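Local coordinates for protein myosin-I heavy chain (Dictyostelium discoideum, PDB 5EJY) that moves along actin as an ATP-driven motor in early phagocytosis and adhesion, and whose first tail MyTH4-FERM unit is the part described here, at residues His404-Cys409 with Ser444-Ser449; Leu429-Asn434 with Gln485-Leu490. All coordinates share one frame; numbering follows the deposited sequence.

Interaction 1: residues His404-Cys409 with Ser444-Ser449; sequences HPLANC and SKMLES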
loop_
_atom_site.group_PDB
_atom_site.type_symbol
_atom_site.label_atom_id
_atom_site.label_comp_id
_atom_site.label_asym_id
_atom_site.label_seq_id
_atom_site.Cartn_x
_atom_site.Cartn_y
_atom_site.Cartn_z
ATOM N N HIS A 404 -10.086 13.625 26.106
ATOM C CA HIS A 404 -8.791 14.232 25.781
ATOM C C HIS A 404 -8.934 15.146 24.569
ATOM O O HIS A 404 -9.689 14.830 23.652
ATOM C CB HIS A 404 -7.743 13.157 25.512
ATOM C CG HIS A 404 -6.343 13.682 25.482
ATOM N ND1 HIS A 404 -5.822 14.348 24.392
ATOM C CD2 HIS A 404 -5.361 13.653 26.415
ATOM C CE1 HIS A 404 -4.574 14.699 24.654
ATOM N NE2 HIS A 404 -4.269 14.284 25.872
ATOM N N PRO A 405 -8.233 16.303 24.572
ATOM C CA PRO A 405 -8.298 17.255 23.458
ATOM C C PRO A 405 -8.085 16.616 22.080
ATOM O O PRO A 405 -8.656 17.081 21.100
ATOM C CB PRO A 405 -7.139 18.224 23.760
ATOM C CG PRO A 405 -7.009 18.198 25.223
ATOM C CD PRO A 405 -7.358 16.789 25.655
ATOM N N LEU A 406 -7.286 15.557 22.009
ATOM C CA LEU A 406 -6.937 14.960 20.711
ATOM C C LEU A 406 -7.882 13.840 20.267
ATOM O O LEU A 406 -7.711 13.265 19.182
ATOM C CB LEU A 406 -5.495 14.445 20.733
ATOM C CG LEU A 406 -4.410 15.506 20.922
ATOM C CD1 LEU A 406 -3.046 14.874 20.848
ATOM C CD2 LEU A 406 -4.545 16.601 19.870
ATOM N N ALA A 407 -8.871 13.523 21.096
ATOM C CA ALA A 407 -9.869 12.524 20.714
ATOM C C ALA A 407 -10.602 12.938 19.457
ATOM O O ALA A 407 -10.968 14.095 19.300
ATOM C CB ALA A 407 -10.870 12.288 21.852
ATOM N N ASN A 408 -10.825 11.985 18.557
ATOM C CA ASN A 408 -11.625 12.244 17.361
ATOM C C ASN A 408 -10.981 13.225 16.377
ATOM O O ASN A 408 -11.668 13.913 15.625
ATOM C CB ASN A 408 -13.023 12.701 17.761
ATOM C CG ASN A 408 -13.717 11.692 18.655
ATOM O OD1 ASN A 408 -13.773 10.503 18.333
ATOM N ND2 ASN A 408 -14.218 12.149 19.795
ATOM N N CYS A 409 -9.654 13.258 16.377
ATOM C CA CYS A 409 -8.895 14.098 15.453
ATOM C C CYS A 409 -7.889 13.265 14.668
ATOM O O CYS A 409 -7.296 12.341 15.215
ATOM C CB CYS A 409 -8.095 15.152 16.231
ATOM S SG CYS A 409 -9.087 16.397 17.076
ATOM N N SER A 444 -0.671 20.584 26.464
ATOM C CA SER A 444 -1.972 19.989 26.195
ATOM C C SER A 444 -3.060 21.013 25.891
ATOM O O SER A 444 -4.199 20.856 26.334
ATOM C CB SER A 444 -2.408 19.097 27.362
ATOM O OG SER A 444 -1.429 18.113 27.618
ATOM N N LYS A 445 -2.722 22.043 25.122
ATOM C CA LYS A 445 -3.696 23.070 24.781
ATOM C C LYS A 445 -3.750 23.362 23.291
ATOM O O LYS A 445 -2.719 23.398 22.615
ATOM C CB LYS A 445 -3.380 24.367 25.542
ATOM C CG LYS A 445 -3.427 24.208 27.045
ATOM C CD LYS A 445 -3.182 25.519 27.755
ATOM C CE LYS A 445 -3.288 25.354 29.262
ATOM N NZ LYS A 445 -3.160 26.670 29.949
ATOM N N MET A 446 -4.961 23.581 22.793
ATOM C CA MET A 446 -5.179 24.074 21.443
ATOM C C MET A 446 -4.779 25.538 21.376
ATOM O O MET A 446 -5.079 26.316 22.289
ATOM C CB MET A 446 -6.653 23.956 21.062
ATOM C CG MET A 446 -7.162 22.528 20.946
ATOM S SD MET A 446 -6.463 21.699 19.502
ATOM C CE MET A 446 -7.159 20.046 19.682
ATOM N N LEU A 447 -4.118 25.917 20.289
ATOM C CA LEU A 447 -3.603 27.281 20.151
ATOM C C LEU A 447 -4.374 28.087 19.121
ATOM O O LEU A 447 -4.537 29.299 19.271
ATOM C CB LEU A 447 -2.122 27.256 19.787
ATOM C CG LEU A 447 -1.188 26.620 20.810
ATOM C CD1 LEU A 447 0.235 26.699 20.299
ATOM C CD2 LEU A 447 -1.319 27.296 22.177
ATOM N N GLU A 448 -4.856 27.416 18.078
ATOM C CA GLU A 448 -5.528 28.098 16.983
ATOM C C GLU A 448 -6.313 27.108 16.154
ATOM O O GLU A 448 -5.906 25.957 16.018
ATOM C CB GLU A 448 -4.490 28.800 16.098
ATOM C CG GLU A 448 -5.081 29.676 15.013
ATOM C CD GLU A 448 -4.098 30.738 14.530
ATOM O OE1 GLU A 448 -3.213 31.138 15.321
ATOM O OE2 GLU A 448 -4.209 31.161 13.356
ATOM N N SER A 449 -7.446 27.546 15.615
ATOM C CA SER A 449 -8.231 26.717 14.703
ATOM C C SER A 449 -8.185 27.305 13.303
ATOM O O SER A 449 -8.831 28.317 13.017
ATOM C CB SER A 449 -9.685 26.597 15.164
ATOM O OG SER A 449 -10.468 25.924 14.184
HETATM O O HOH W 1 -2.820 15.661 28.056
#
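Met446 reaches from the outermost strand 445-450 to the turn at Pro405 and Leu406, a meeting in the FERM fold between the linker that leaves the all-helical central lobe and a strand of the PH-like third lobe. It illustrates how a flexible thioether can bridge two backbones that stay apart. CB leaves the strand aslant to the linker, pointing neither at it nor away from it, and CG, set beside the backbone N (chi1 -66°), makes no approach to the linker. A second bend at chi2 brings SD round, and an extended last torsion carries CE onward to do the touching. The methyl lies 3.6 Å from Pro405 O, a van der Waals approach to a carbonyl oxygen, and 4.3 Å from Leu406 CD2. CE also lies near Ala430 CB of strand 426-432.

Beyond this apolar patch, the ring of Pro405 approaches the G1 beta bulge at Ser444 and Lys445, with Pro405 CG 4.0 Å from Ser444 O. Polar contact is made through solvent. The linker fixes its own imidazole within a type I turn from His404 to Ala407. Leu406 N donates almost straight into His404 ND1, close to the ring plane, while Pro405 CD lies above one ring face, near its rim. Tyr333 of the central lobe adds an edge-to-face ring contact, and Tyr439 touches His404, Pro405, Leu406 and Ser444 alike. On the far side of the imidazole from ND1, a single bridging water sits 3.0 Å from His404 NE2 and 2.9 Å from Ser444 OG.

Interaction 2: residues Leu429-Asn434 with Gln485-Leu490; sequences LALNVN and QKLVSL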
loop_
_atom_site.group_PDB
_atom_site.type_symbol
_atom_site.label_atom_id
_atom_site.label_comp_id
_atom_site.label_asym_id
_atom_site.label_seq_id
_atom_site.Cartn_x
_atom_site.Cartn_y
_atom_site.Cartn_z
ATOM N N LEU A 429 -0.695 19.092 14.418
ATOM C CA LEU A 429 -1.909 19.482 13.718
ATOM C C LEU A 429 -2.956 18.418 14.007
ATOM O O LEU A 429 -2.745 17.231 13.742
ATOM C CB LEU A 429 -1.679 19.631 12.218
ATOM C CG LEU A 429 -0.804 20.819 11.812
ATOM C CD1 LEU A 429 -0.720 20.963 10.296
ATOM C CD2 LEU A 429 -1.357 22.108 12.437
ATOM N N ALA A 430 -4.068 18.838 14.593
ATOM C CA ALA A 430 -5.167 17.931 14.875
ATOM C C ALA A 430 -6.322 18.321 13.965
ATOM O O ALA A 430 -6.937 19.373 14.156
ATOM C CB ALA A 430 -5.566 18.034 16.345
ATOM N N LEU A 431 -6.592 17.503 12.946
ATOM C CA LEU A 431 -7.619 17.849 11.964
ATOM C C LEU A 431 -8.934 17.101 12.209
ATOM O O LEU A 431 -8.951 15.888 12.444
ATOM C CB LEU A 431 -7.133 17.619 10.523
ATOM C CG LEU A 431 -5.962 18.469 10.008
ATOM C CD1 LEU A 431 -4.660 17.956 10.594
ATOM C CD2 LEU A 431 -5.905 18.462 8.490
ATOM N N ASN A 432 -10.036 17.842 12.175
ATOM C CA ASN A 432 -11.361 17.246 12.299
ATOM C C ASN A 432 -12.330 18.068 11.462
ATOM O O ASN A 432 -11.898 18.954 10.716
ATOM C CB ASN A 432 -11.788 17.154 13.770
ATOM C CG ASN A 432 -11.763 18.503 14.474
ATOM O OD1 ASN A 432 -11.939 19.538 13.847
ATOM N ND2 ASN A 432 -11.541 18.487 15.780
ATOM N N VAL A 433 -13.625 17.790 11.559
ATOM C CA VAL A 433 -14.590 18.520 10.736
ATOM C C VAL A 433 -14.666 20.005 11.105
ATOM O O VAL A 433 -15.159 20.813 10.326
ATOM C CB VAL A 433 -16.008 17.902 10.809
ATOM C CG1 VAL A 433 -16.003 16.484 10.214
ATOM C CG2 VAL A 433 -16.519 17.911 12.254
ATOM N N ASN A 434 -14.156 20.360 12.280
ATOM C CA ASN A 434 -14.194 21.751 12.747
ATOM C C ASN A 434 -13.042 22.624 12.277
ATOM O O ASN A 434 -13.071 23.840 12.476
ATOM C CB ASN A 434 -14.241 21.796 14.270
ATOM C CG ASN A 434 -15.499 21.188 14.814
ATOM O OD1 ASN A 434 -16.556 21.294 14.195
ATOM N ND2 ASN A 434 -15.398 20.529 15.961
ATOM N N GLN A 485 2.215 13.502 2.550
ATOM C CA GLN A 485 1.038 13.019 1.841
ATOM C C GLN A 485 -0.169 12.870 2.770
ATOM O O GLN A 485 -1.296 13.150 2.371
ATOM C CB GLN A 485 1.336 11.703 1.107
ATOM C CG GLN A 485 0.154 11.162 0.312
ATOM C CD GLN A 485 0.497 9.884 -0.431
ATOM O OE1 GLN A 485 1.170 9.921 -1.457
ATOM N NE2 GLN A 485 0.056 8.746 0.097
ATOM N N LYS A 486 0.064 12.426 4.004
ATOM C CA LYS A 486 -1.009 12.305 4.982
ATOM C C LYS A 486 -1.650 13.666 5.239
ATOM O O LYS A 486 -2.874 13.802 5.216
ATOM C CB LYS A 486 -0.496 11.715 6.302
ATOM C CG LYS A 486 -1.591 11.485 7.334
ATOM C CD LYS A 486 -1.048 10.957 8.662
ATOM C CE LYS A 486 -2.186 10.745 9.683
ATOM N NZ LYS A 486 -1.739 10.263 11.039
ATOM N N LEU A 487 -0.815 14.673 5.479
ATOM C CA LEU A 487 -1.334 16.010 5.776
ATOM C C LEU A 487 -2.118 16.580 4.586
ATOM O O LEU A 487 -3.232 17.065 4.753
ATOM C CB LEU A 487 -0.192 16.945 6.181
ATOM C CG LEU A 487 -0.620 18.361 6.583
ATOM C CD1 LEU A 487 -1.740 18.297 7.616
ATOM C CD2 LEU A 487 0.579 19.112 7.130
ATOM N N VAL A 488 -1.540 16.521 3.389
ATOM C CA VAL A 488 -2.226 16.992 2.183
ATOM C C VAL A 488 -3.563 16.275 1.973
ATOM O O VAL A 488 -4.592 16.914 1.727
ATOM C CB VAL A 488 -1.351 16.813 0.916
ATOM C CG1 VAL A 488 -2.177 17.056 -0.366
ATOM C CG2 VAL A 488 -0.130 17.741 0.961
ATOM N N SER A 489 -3.558 14.945 2.059
ATOM C CA SER A 489 -4.788 14.200 1.802
ATOM C C SER A 489 -5.841 14.441 2.882
ATOM O O SER A 489 -7.031 14.452 2.593
ATOM C CB SER A 489 -4.518 12.689 1.611
ATOM O OG SER A 489 -4.047 12.106 2.809
ATOM N N LEU A 490 -5.414 14.646 4.123
ATOM C CA LEU A 490 -6.373 14.960 5.180
ATOM C C LEU A 490 -7.058 16.286 4.869
ATOM O O LEU A 490 -8.271 16.416 4.989
ATOM C CB LEU A 490 -5.680 15.059 6.536
ATOM C CG LEU A 490 -5.250 13.747 7.189
ATOM C CD1 LEU A 490 -4.427 14.030 8.451
ATOM C CD2 LEU A 490 -6.486 12.898 7.511
#
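The strand carrying Leu429 and Leu431 and the helix carrying Leu487 and Leu490 run in roughly the same direction; the axes of the two short segments approach to 10.5 Å and lie 32° from parallel. Between the two segments the contact is carried by four leucines. Leu429 and Leu431, alternate residues on one face of the strand, both point at the helix. Leu487 CD1 lies 3.9 Å from Leu429 CD1 and 4.2 Å from Leu431 CD1. Its CD2 also lies against Leu429 CD1, and the side chain crosses each strand leucine at about a right angle. With CG anti to the backbone N (chi1 -177°), Leu487 swings its tip toward the sheet although its CB leaves the helix at a slant.

This is the C-terminal helix of the PH-like FERM lobe, which closes over the beta-sheets; Val467 of the second sheet touches Leu487, and Ile469 touches Leu429. One turn farther along, Leu490 offers its CB to Leu431 CD2, at 3.9 Å, so the two Leu431 methyls divide between successive helical turns. Past these leucines the strand ends in an Asx turn, Asn432 OD1 accepting from Asn434 N.

In the fold
Both interactions reach the same antiparallel sheet of the PH-like lobe, one from the linker and one from the C-terminal helix, yet they differ in depth. Interaction 2 is core: every touching residue is buried, and the chemistry is branched aliphatic packing between an inner strand and the closing helix. Interaction 1 lies nearer the surface, on the outermost strand and the linker from the helical lobe, and combines a sparse thioether contact with a water bridge. Their centres are about 13 Å apart, and they meet directly: Cys409 CB packs 3.8 Å from Ala430 CB, while Cys409 SG lies 3.5 Å from Asn432 ND2. Strand 426-432 thus serves both, turning Leu429 and Leu431 to the helix and Ala430 toward the linker.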